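Side-chain contacts in afamin (Homo sapiens, PDB 6FAK), which carries hydrophobic molecules in body fluids, keeps lipidated Wnt proteins soluble and active, and binds vitamin E: residues L414-P419 and L540-L545; E425-G430 and L522-D527; Q505-F510 and L530-K535. All coordinates share one frame; numbering follows the deposited sequence.

Contact 1: L414-P419 and L540-L545; sequences LTKIAP and LTDEEL
Lys416, on the last turn of helix 376-417, reaches across to the start of helix 542-560 and meets Asp542, the backbone of Leu540 and the tip of Leu545. Its chain is bent at chi2 (-75°) and again at chi4 (75°), and the second bend turns the ammonium group in between two oxygens. Lys416 NZ makes a salt bridge with Asp542 OD1 at 2.6 Å, meeting that oxygen nearly along its C-O bond, the two chains running alongside and pointing opposite ways. The other acceptor is Leu540 O, 2.9 Å from Lys416 NZ and approached in the carbonyl plane. Near the ammonium the contact is apolar and tight: Leu545 comes tip to tip with the lysine, its CD1 only 3.4 Å from Lys416 CE. Asp542 has a second basic partner, Arg413, which takes OD2, so the carboxylate bridges two positive groups one turn apart on the same helix. The loop entering helix 542-560 is tied by two local hydrogen bonds: Thr541 OG1 accepts from Glu544 N at 3.1 Å, and Glu544 OE1 accepts from Thr541 N at 3.0 Å. This reciprocal pair is a capping box, here beside a lysine that ties two helices of the third albumin domain.

Contact 2: E425-G430 and L522-D527; sequences ELVSLG and LQRKTD
Val427 and Arg524 supply most of the interface where helix 423-440 passes helix 521-536, the local axes 10.2 Å apart and their directions 115° from each other. The apolar part centres on the two methyls of Val427. CG1 lies over the middle of the Arg524 guanidinium, 3.6 Å from Arg524 CZ, and also touches Asp527 CB at 3.8 Å. CG2 drops instead onto the backbone of the second helix, 3.7 Å from Asp527 C. With CG1 anti to the backbone N (chi1 168°) and CG2 beside it, CG1 meets both the arginine and Asp527 CB, while CG2 turns to the Asp527 backbone.

The polar part is at the guanidinium edge. Arg524 NH2 donates to Ser428 OG at 3.0 Å with an angle of 162° at the hydrogen, and the hydroxyl oxygen lies close to the guanidinium plane. A bend at chi3 turns the arginine's end toward helix 423-440. Charge pairing comes from just outside: Glu424 forms a salt bridge with Arg524 NH1, while Asp527, which offers Val427 its CB, sends OD1 to Lys407 of helix 376-417.

The chemistry suggests a guanidinium that is probably well restrained: Ser428 and Glu424 hold its two terminal nitrogens while a methyl presses on one face, which probably limits both its rotation and its tilt. Glu424 probably offsets part of its positive charge.

Contact 3: Q505-F510 and L530-K535; sequences QDLFTF and LVNLVK
Phe508 drives the edge of its ring against helix 521-536, and this is the close-packed half of the contact. Phe508 CE1 sits 3.7 Å from Leu533 N, which lies in the plane of the ring, and 3.8 Å from Asn532 C, so the rim of the phenyl meets a peptide link of the helix. Side-chain carbons add to it: Asn532 CB is 3.9 Å from Phe508 CE1, and Leu533 CB makes a looser apolar approach. With CG beside its own backbone N (chi1 -52°), the ring swings toward the helix; Leu507 CB lies over one ring face, offset toward the rim. Ile576 also touches this ring, as does Phe585 of the C-terminal tag.

Toward Leu507 the fit is more open and wetter. That leucine, partly exposed, crosses the asparagine at about a right angle, and its CG stands 3.8 Å from Asn532 ND2. A water bridges the two segments: it donates to Leu507 O at 2.8 Å and accepts from Asn532 ND2 at 3.0 Å. Asn532 OD1 is bound by Thr423 at the start of helix 423-440, so both ends of the amide are occupied.

Within the loop, Gln505 O accepts from Phe508 N and Thr509 OG1 from opposite faces of its plane. A loop with a short 3-10 turn thus sends a ring edge against a helix of the largely helical third albumin domain.

In the fold
All three contacts fall within the third albumin domain. Helix 521-536 is shared by contacts 2 and 3, whose centres are 12 Å apart, while contact 1 uses the next helix, 542-560; its centre is about 15 Å from contact 2 and 14 Å from contact 3. Thr415 links them: it packs on Leu426 of the 425-430 segment and on Val531, Val534 and Lys535 of 530-535, with Thr415 OG1 3.5 Å from Val531 CG1. Leu426 in turn meets Val531 and Lys535. The hydrophobic pocket belongs to the second domain, so these contacts lie elsewhere, two between helices and one between loop and helix; the sodium ion is about 12 Å from the Arg524 side chain.

Contact 1: L414-P419 and L540-L545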
loop_
_atom_site.group_PDB
_atom_site.type_symbol
_atom_site.label_atom_id
_atom_site.label_comp_id
_atom_site.label_asym_id
_atom_site.label_seq_id
_atom_site.Cartn_x
_atom_site.Cartn_y
_atom_site.Cartn_z
ATOM N N LEU A 414 -3.383 -4.517 18.337
ATOM C CA LEU A 414 -4.259 -4.281 17.226
ATOM C C LEU A 414 -5.630 -4.951 17.434
ATOM O O LEU A 414 -6.670 -4.383 17.093
ATOM C CB LEU A 414 -3.660 -4.763 15.898
ATOM C CG LEU A 414 -2.561 -3.943 15.205
ATOM C CD1 LEU A 414 -1.809 -4.840 14.188
ATOM C CD2 LEU A 414 -3.208 -2.772 14.484
ATOM N N THR A 415 -5.610 -6.200 17.900
ATOM C CA THR A 415 -6.860 -6.957 18.130
ATOM C C THR A 415 -7.701 -6.307 19.251
ATOM O O THR A 415 -8.910 -6.208 19.129
ATOM C CB THR A 415 -6.575 -8.448 18.392
ATOM O OG1 THR A 415 -5.808 -8.986 17.301
ATOM C CG2 THR A 415 -7.817 -9.217 18.472
ATOM N N LYS A 416 -7.064 -5.832 20.310
ATOM C CA LYS A 416 -7.767 -5.064 21.348
ATOM C C LYS A 416 -8.503 -3.816 20.832
ATOM O O LYS A 416 -9.654 -3.493 21.270
ATOM C CB LYS A 416 -6.793 -4.626 22.462
ATOM C CG LYS A 416 -6.299 -5.732 23.360
ATOM C CD LYS A 416 -7.348 -6.196 24.345
ATOM C CE LYS A 416 -6.762 -7.075 25.460
ATOM N NZ LYS A 416 -5.981 -6.401 26.548
ATOM N N ILE A 417 -7.827 -3.070 19.975
ATOM C CA ILE A 417 -8.313 -1.813 19.521
ATOM C C ILE A 417 -9.317 -1.945 18.368
ATOM O O ILE A 417 -10.161 -1.081 18.214
ATOM C CB ILE A 417 -7.192 -0.757 19.169
ATOM C CG1 ILE A 417 -6.452 -1.126 17.927
ATOM C CG2 ILE A 417 -6.227 -0.501 20.339
ATOM C CD1 ILE A 417 -5.584 -0.011 17.417
ATOM N N ALA A 418 -9.170 -2.981 17.547
ATOM C CA ALA A 418 -9.990 -3.208 16.325
ATOM C C ALA A 418 -10.460 -4.663 16.218
ATOM O O ALA A 418 -10.191 -5.322 15.221
ATOM C CB ALA A 418 -9.215 -2.788 15.063
ATOM N N PRO A 419 -11.108 -5.166 17.279
ATOM C CA PRO A 419 -11.473 -6.587 17.327
ATOM C C PRO A 419 -12.541 -6.969 16.298
ATOM O O PRO A 419 -12.675 -8.167 16.040
ATOM C CB PRO A 419 -11.984 -6.787 18.755
ATOM C CG PRO A 419 -12.524 -5.439 19.128
ATOM C CD PRO A 419 -11.556 -4.478 18.503
ATOM N N LEU A 540 -9.077 -9.815 29.370
ATOM C CA LEU A 540 -7.748 -9.958 29.985
ATOM C C LEU A 540 -6.791 -8.824 29.619
ATOM O O LEU A 540 -6.926 -8.186 28.561
ATOM C CB LEU A 540 -7.093 -11.317 29.593
ATOM C CG LEU A 540 -7.783 -12.609 30.044
ATOM C CD1 LEU A 540 -6.835 -13.793 29.887
ATOM C CD2 LEU A 540 -8.348 -12.511 31.457
ATOM N N THR A 541 -5.833 -8.545 30.508
ATOM C CA THR A 541 -4.811 -7.539 30.224
ATOM C C THR A 541 -3.852 -8.062 29.147
ATOM O O THR A 541 -3.711 -9.254 28.980
ATOM C CB THR A 541 -3.925 -7.167 31.459
ATOM O OG1 THR A 541 -3.177 -8.324 31.878
ATOM C CG2 THR A 541 -4.741 -6.612 32.661
ATOM N N ASP A 542 -3.190 -7.152 28.449
ATOM C CA ASP A 542 -2.144 -7.512 27.500
ATOM C C ASP A 542 -1.093 -8.491 28.098
ATOM O O ASP A 542 -0.698 -9.448 27.439
ATOM C CB ASP A 542 -1.421 -6.278 27.005
ATOM C CG ASP A 542 -2.287 -5.418 26.063
ATOM O OD1 ASP A 542 -3.521 -5.633 25.932
ATOM O OD2 ASP A 542 -1.705 -4.520 25.452
ATOM N N GLU A 543 -0.652 -8.208 29.326
ATOM C CA GLU A 543 0.319 -9.068 30.025
ATOM C C GLU A 543 -0.224 -10.485 30.272
ATOM O O GLU A 543 0.466 -11.448 29.996
ATOM C CB GLU A 543 0.770 -8.409 31.339
ATOM C CG GLU A 543 1.730 -9.264 32.166
ATOM C CD GLU A 543 2.228 -8.560 33.426
ATOM O OE1 GLU A 543 2.787 -7.449 33.302
ATOM O OE2 GLU A 543 2.074 -9.123 34.533
ATOM N N GLU A 544 -1.455 -10.608 30.788
ATOM C CA GLU A 544 -2.100 -11.906 30.928
ATOM C C GLU A 544 -2.222 -12.675 29.609
ATOM O O GLU A 544 -2.045 -13.899 29.589
ATOM C CB GLU A 544 -3.484 -11.758 31.576
ATOM C CG GLU A 544 -3.441 -11.335 33.046
ATOM C CD GLU A 544 -4.759 -10.801 33.607
ATOM O OE1 GLU A 544 -5.650 -10.335 32.872
ATOM O OE2 GLU A 544 -4.875 -10.795 34.845
ATOM N N LEU A 545 -2.570 -11.966 28.522
ATOM C CA LEU A 545 -2.660 -12.594 27.207
ATOM C C LEU A 545 -1.286 -13.061 26.712
ATOM O O LEU A 545 -1.174 -14.139 26.187
ATOM C CB LEU A 545 -3.297 -11.646 26.168
ATOM C CG LEU A 545 -4.779 -11.399 26.444
ATOM C CD1 LEU A 545 -5.252 -10.143 25.732
ATOM C CD2 LEU A 545 -5.631 -12.562 26.039
#

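Contact 2: E425-G430 and L522-D527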
loop_
_atom_site.group_PDB
_atom_site.type_symbol
_atom_site.label_atom_id
_atom_site.label_comp_id
_atom_site.label_asym_id
_atom_site.label_seq_id
_atom_site.Cartn_x
_atom_site.Cartn_y
_atom_site.Cartn_z
ATOM N N GLU A 425 -7.282 -10.343 8.448
ATOM C CA GLU A 425 -6.859 -8.954 8.277
ATOM C C GLU A 425 -5.896 -8.512 9.392
ATOM O O GLU A 425 -4.905 -7.843 9.110
ATOM C CB GLU A 425 -8.071 -7.990 8.202
ATOM C CG GLU A 425 -7.616 -6.537 8.081
ATOM C CD GLU A 425 -8.649 -5.579 7.522
ATOM O OE1 GLU A 425 -9.873 -5.892 7.459
ATOM O OE2 GLU A 425 -8.188 -4.477 7.150
ATOM N N LEU A 426 -6.208 -8.864 10.636
ATOM C CA LEU A 426 -5.429 -8.456 11.782
ATOM C C LEU A 426 -4.035 -9.065 11.676
ATOM O O LEU A 426 -3.074 -8.415 11.969
ATOM C CB LEU A 426 -6.121 -8.841 13.133
ATOM C CG LEU A 426 -7.317 -7.940 13.479
ATOM C CD1 LEU A 426 -8.338 -8.586 14.431
ATOM C CD2 LEU A 426 -6.817 -6.590 14.003
ATOM N N VAL A 427 -3.979 -10.319 11.269
ATOM C CA VAL A 427 -2.733 -11.001 11.016
ATOM C C VAL A 427 -1.900 -10.293 9.943
ATOM O O VAL A 427 -0.736 -10.028 10.179
ATOM C CB VAL A 427 -2.979 -12.496 10.675
ATOM C CG1 VAL A 427 -1.689 -13.150 10.111
ATOM C CG2 VAL A 427 -3.386 -13.241 11.935
ATOM N N SER A 428 -2.494 -9.961 8.797
ATOM C CA SER A 428 -1.834 -9.151 7.747
ATOM C C SER A 428 -1.299 -7.823 8.254
ATOM O O SER A 428 -0.179 -7.463 7.950
ATOM C CB SER A 428 -2.738 -8.911 6.541
ATOM O OG SER A 428 -2.844 -10.173 5.980
ATOM N N LEU A 429 -2.106 -7.095 9.003
ATOM C CA LEU A 429 -1.705 -5.799 9.555
ATOM C C LEU A 429 -0.536 -5.893 10.537
ATOM O O LEU A 429 0.362 -5.040 10.554
ATOM C CB LEU A 429 -2.919 -5.131 10.237
ATOM C CG LEU A 429 -4.018 -4.683 9.304
ATOM C CD1 LEU A 429 -5.257 -4.204 10.088
ATOM C CD2 LEU A 429 -3.552 -3.558 8.419
ATOM N N GLY A 430 -0.558 -6.924 11.383
ATOM C CA GLY A 430 0.537 -7.199 12.262
ATOM C C GLY A 430 1.843 -7.497 11.527
ATOM O O GLY A 430 2.904 -6.962 11.904
ATOM N N LEU A 522 3.082 -21.771 8.657
ATOM C CA LEU A 522 3.148 -22.097 10.088
ATOM C C LEU A 522 3.242 -20.841 10.950
ATOM O O LEU A 522 2.733 -20.812 12.079
ATOM C CB LEU A 522 4.338 -23.009 10.391
ATOM C CG LEU A 522 4.320 -23.844 11.683
ATOM C CD1 LEU A 522 5.277 -25.017 11.488
ATOM C CD2 LEU A 522 4.679 -23.059 12.945
ATOM N N GLN A 523 3.930 -19.824 10.443
ATOM C CA GLN A 523 3.927 -18.534 11.096
ATOM C C GLN A 523 2.480 -17.979 11.140
ATOM O O GLN A 523 2.047 -17.482 12.172
ATOM C CB GLN A 523 4.868 -17.544 10.388
ATOM C CG GLN A 523 5.041 -16.215 11.121
ATOM C CD GLN A 523 5.585 -16.411 12.533
ATOM O OE1 GLN A 523 6.732 -16.831 12.697
ATOM N NE2 GLN A 523 4.744 -16.155 13.561
ATOM N N ARG A 524 1.770 -18.064 10.013
ATOM C CA ARG A 524 0.430 -17.508 9.890
ATOM C C ARG A 524 -0.574 -18.210 10.828
ATOM O O ARG A 524 -1.414 -17.552 11.432
ATOM C CB ARG A 524 -0.059 -17.488 8.425
ATOM C CG ARG A 524 -1.277 -16.584 8.216
ATOM C CD ARG A 524 -1.483 -16.101 6.777
ATOM N NE ARG A 524 -0.928 -14.764 6.564
ATOM C CZ ARG A 524 -1.597 -13.596 6.545
ATOM N NH1 ARG A 524 -2.935 -13.546 6.729
ATOM N NH2 ARG A 524 -0.930 -12.464 6.354
ATOM N N LYS A 525 -0.439 -19.515 10.981
ATOM C CA LYS A 525 -1.241 -20.307 11.928
ATOM C C LYS A 525 -1.070 -19.908 13.379
ATOM O O LYS A 525 -2.051 -19.819 14.140
ATOM C CB LYS A 525 -0.913 -21.798 11.776
ATOM C CG LYS A 525 -1.042 -22.689 13.030
ATOM C CD LYS A 525 -2.498 -22.959 13.461
ATOM C CE LYS A 525 -2.660 -23.229 14.969
ATOM N NZ LYS A 525 -4.069 -23.544 15.373
ATOM N N THR A 526 0.176 -19.735 13.790
ATOM C CA THR A 526 0.481 -19.195 15.117
ATOM C C THR A 526 -0.141 -17.792 15.332
ATOM O O THR A 526 -0.714 -17.512 16.394
ATOM C CB THR A 526 1.994 -19.131 15.302
ATOM O OG1 THR A 526 2.492 -20.472 15.241
ATOM C CG2 THR A 526 2.402 -18.473 16.656
ATOM N N ASP A 527 -0.025 -16.958 14.294
ATOM C CA ASP A 527 -0.517 -15.592 14.329
ATOM C C ASP A 527 -2.046 -15.574 14.471
ATOM O O ASP A 527 -2.593 -14.789 15.251
ATOM C CB ASP A 527 -0.043 -14.811 13.107
ATOM C CG ASP A 527 1.450 -14.519 13.124
ATOM O OD1 ASP A 527 2.188 -14.830 14.088
ATOM O OD2 ASP A 527 1.936 -13.937 12.143
#

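Contact 3: Q505-F510 and L530-K535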
loop_
_atom_site.group_PDB
_atom_site.type_symbol
_atom_site.label_atom_id
_atom_site.label_comp_id
_atom_site.label_asym_id
_atom_site.label_seq_id
_atom_site.Cartn_x
_atom_site.Cartn_y
_atom_site.Cartn_z
ATOM N N GLN A 505 -13.501 -25.003 19.540
ATOM C CA GLN A 505 -12.320 -25.483 20.223
ATOM C C GLN A 505 -11.226 -25.845 19.239
ATOM O O GLN A 505 -10.072 -25.689 19.548
ATOM C CB GLN A 505 -12.694 -26.638 21.169
ATOM C CG GLN A 505 -11.676 -26.930 22.249
ATOM C CD GLN A 505 -12.297 -27.462 23.550
ATOM O OE1 GLN A 505 -13.124 -26.792 24.184
ATOM N NE2 GLN A 505 -11.885 -28.661 23.953
ATOM N N ASP A 506 -11.566 -26.226 18.026
ATOM C CA ASP A 506 -10.564 -26.517 17.010
ATOM C C ASP A 506 -9.686 -25.358 16.587
ATOM O O ASP A 506 -8.586 -25.601 16.075
ATOM C CB ASP A 506 -11.181 -27.123 15.746
ATOM C CG ASP A 506 -10.118 -27.869 14.883
ATOM O OD1 ASP A 506 -9.580 -28.905 15.361
ATOM O OD2 ASP A 506 -9.800 -27.408 13.755
ATOM N N LEU A 507 -10.147 -24.105 16.761
ATOM C CA LEU A 507 -9.293 -22.923 16.470
ATOM C C LEU A 507 -8.112 -22.869 17.416
ATOM O O LEU A 507 -7.107 -22.182 17.150
ATOM C CB LEU A 507 -10.106 -21.619 16.612
ATOM C CG LEU A 507 -10.563 -20.920 15.307
ATOM C CD1 LEU A 507 -11.090 -21.889 14.273
ATOM C CD2 LEU A 507 -11.596 -19.869 15.623
ATOM N N PHE A 508 -8.239 -23.530 18.565
ATOM C CA PHE A 508 -7.202 -23.452 19.577
ATOM C C PHE A 508 -6.506 -24.794 19.803
ATOM O O PHE A 508 -5.832 -25.003 20.821
ATOM C CB PHE A 508 -7.814 -22.941 20.844
ATOM C CG PHE A 508 -8.607 -21.666 20.669
ATOM C CD1 PHE A 508 -7.975 -20.444 20.660
ATOM C CD2 PHE A 508 -9.980 -21.692 20.494
ATOM C CE1 PHE A 508 -8.691 -19.282 20.513
ATOM C CE2 PHE A 508 -10.685 -20.533 20.353
ATOM C CZ PHE A 508 -10.028 -19.327 20.345
ATOM N N THR A 509 -6.661 -25.687 18.838
ATOM C CA THR A 509 -6.099 -27.031 18.923
ATOM C C THR A 509 -4.934 -27.101 17.976
ATOM O O THR A 509 -5.045 -26.748 16.818
ATOM C CB THR A 509 -7.134 -28.090 18.521
ATOM O OG1 THR A 509 -8.244 -28.005 19.421
ATOM C CG2 THR A 509 -6.543 -29.474 18.574
ATOM N N PHE A 510 -3.815 -27.572 18.487
ATOM C CA PHE A 510 -2.644 -27.810 17.692
ATOM C C PHE A 510 -2.755 -29.234 17.144
ATOM O O PHE A 510 -3.036 -30.184 17.892
ATOM C CB PHE A 510 -1.415 -27.646 18.566
ATOM C CG PHE A 510 -0.133 -27.856 17.838
ATOM C CD1 PHE A 510 0.540 -29.071 17.945
ATOM C CD2 PHE A 510 0.399 -26.851 17.032
ATOM C CE1 PHE A 510 1.724 -29.279 17.269
ATOM C CE2 PHE A 510 1.592 -27.052 16.353
ATOM C CZ PHE A 510 2.255 -28.269 16.468
ATOM N N LEU A 530 -3.139 -16.512 18.074
ATOM C CA LEU A 530 -3.011 -15.399 19.014
ATOM C C LEU A 530 -4.146 -14.384 18.883
ATOM O O LEU A 530 -4.710 -13.956 19.900
ATOM C CB LEU A 530 -1.683 -14.715 18.893
ATOM C CG LEU A 530 -1.473 -13.541 19.844
ATOM C CD1 LEU A 530 -1.661 -13.817 21.328
ATOM C CD2 LEU A 530 -0.067 -13.034 19.636
ATOM N N VAL A 531 -4.484 -14.038 17.636
ATOM C CA VAL A 531 -5.539 -13.113 17.380
ATOM C C VAL A 531 -6.871 -13.662 17.892
ATOM O O VAL A 531 -7.589 -12.946 18.610
ATOM C CB VAL A 531 -5.584 -12.665 15.905
ATOM C CG1 VAL A 531 -6.854 -11.890 15.562
ATOM C CG2 VAL A 531 -4.368 -11.807 15.612
ATOM N N ASN A 532 -7.200 -14.884 17.523
ATOM C CA ASN A 532 -8.438 -15.531 18.025
ATOM C C ASN A 532 -8.487 -15.613 19.561
ATOM O O ASN A 532 -9.521 -15.353 20.188
ATOM C CB ASN A 532 -8.666 -16.902 17.368
ATOM C CG ASN A 532 -8.969 -16.790 15.887
ATOM O OD1 ASN A 532 -9.668 -15.855 15.467
ATOM N ND2 ASN A 532 -8.485 -17.734 15.095
ATOM N N LEU A 533 -7.347 -15.902 20.174
ATOM C CA LEU A 533 -7.245 -15.916 21.629
ATOM C C LEU A 533 -7.572 -14.564 22.275
ATOM O O LEU A 533 -8.308 -14.512 23.323
ATOM C CB LEU A 533 -5.851 -16.369 22.060
ATOM C CG LEU A 533 -5.685 -16.636 23.543
ATOM C CD1 LEU A 533 -6.530 -17.824 24.002
ATOM C CD2 LEU A 533 -4.198 -16.848 23.814
ATOM N N VAL A 534 -7.055 -13.492 21.657
ATOM C CA VAL A 534 -7.253 -12.141 22.139
ATOM C C VAL A 534 -8.730 -11.764 21.986
ATOM O O VAL A 534 -9.272 -11.124 22.875
ATOM C CB VAL A 534 -6.342 -11.075 21.479
ATOM C CG1 VAL A 534 -6.665 -9.711 21.992
ATOM C CG2 VAL A 534 -4.869 -11.312 21.823
ATOM N N LYS A 535 -9.367 -12.151 20.877
ATOM C CA LYS A 535 -10.826 -11.911 20.702
ATOM C C LYS A 535 -11.572 -12.656 21.786
ATOM O O LYS A 535 -12.442 -12.087 22.482
ATOM C CB LYS A 535 -11.307 -12.380 19.336
ATOM C CG LYS A 535 -10.881 -11.471 18.201
ATOM C CD LYS A 535 -11.316 -11.973 16.859
ATOM C CE LYS A 535 -10.936 -10.983 15.796
ATOM N NZ LYS A 535 -11.386 -11.422 14.475
HETATM O O HOH W 1 -6.755 -20.130 15.286
#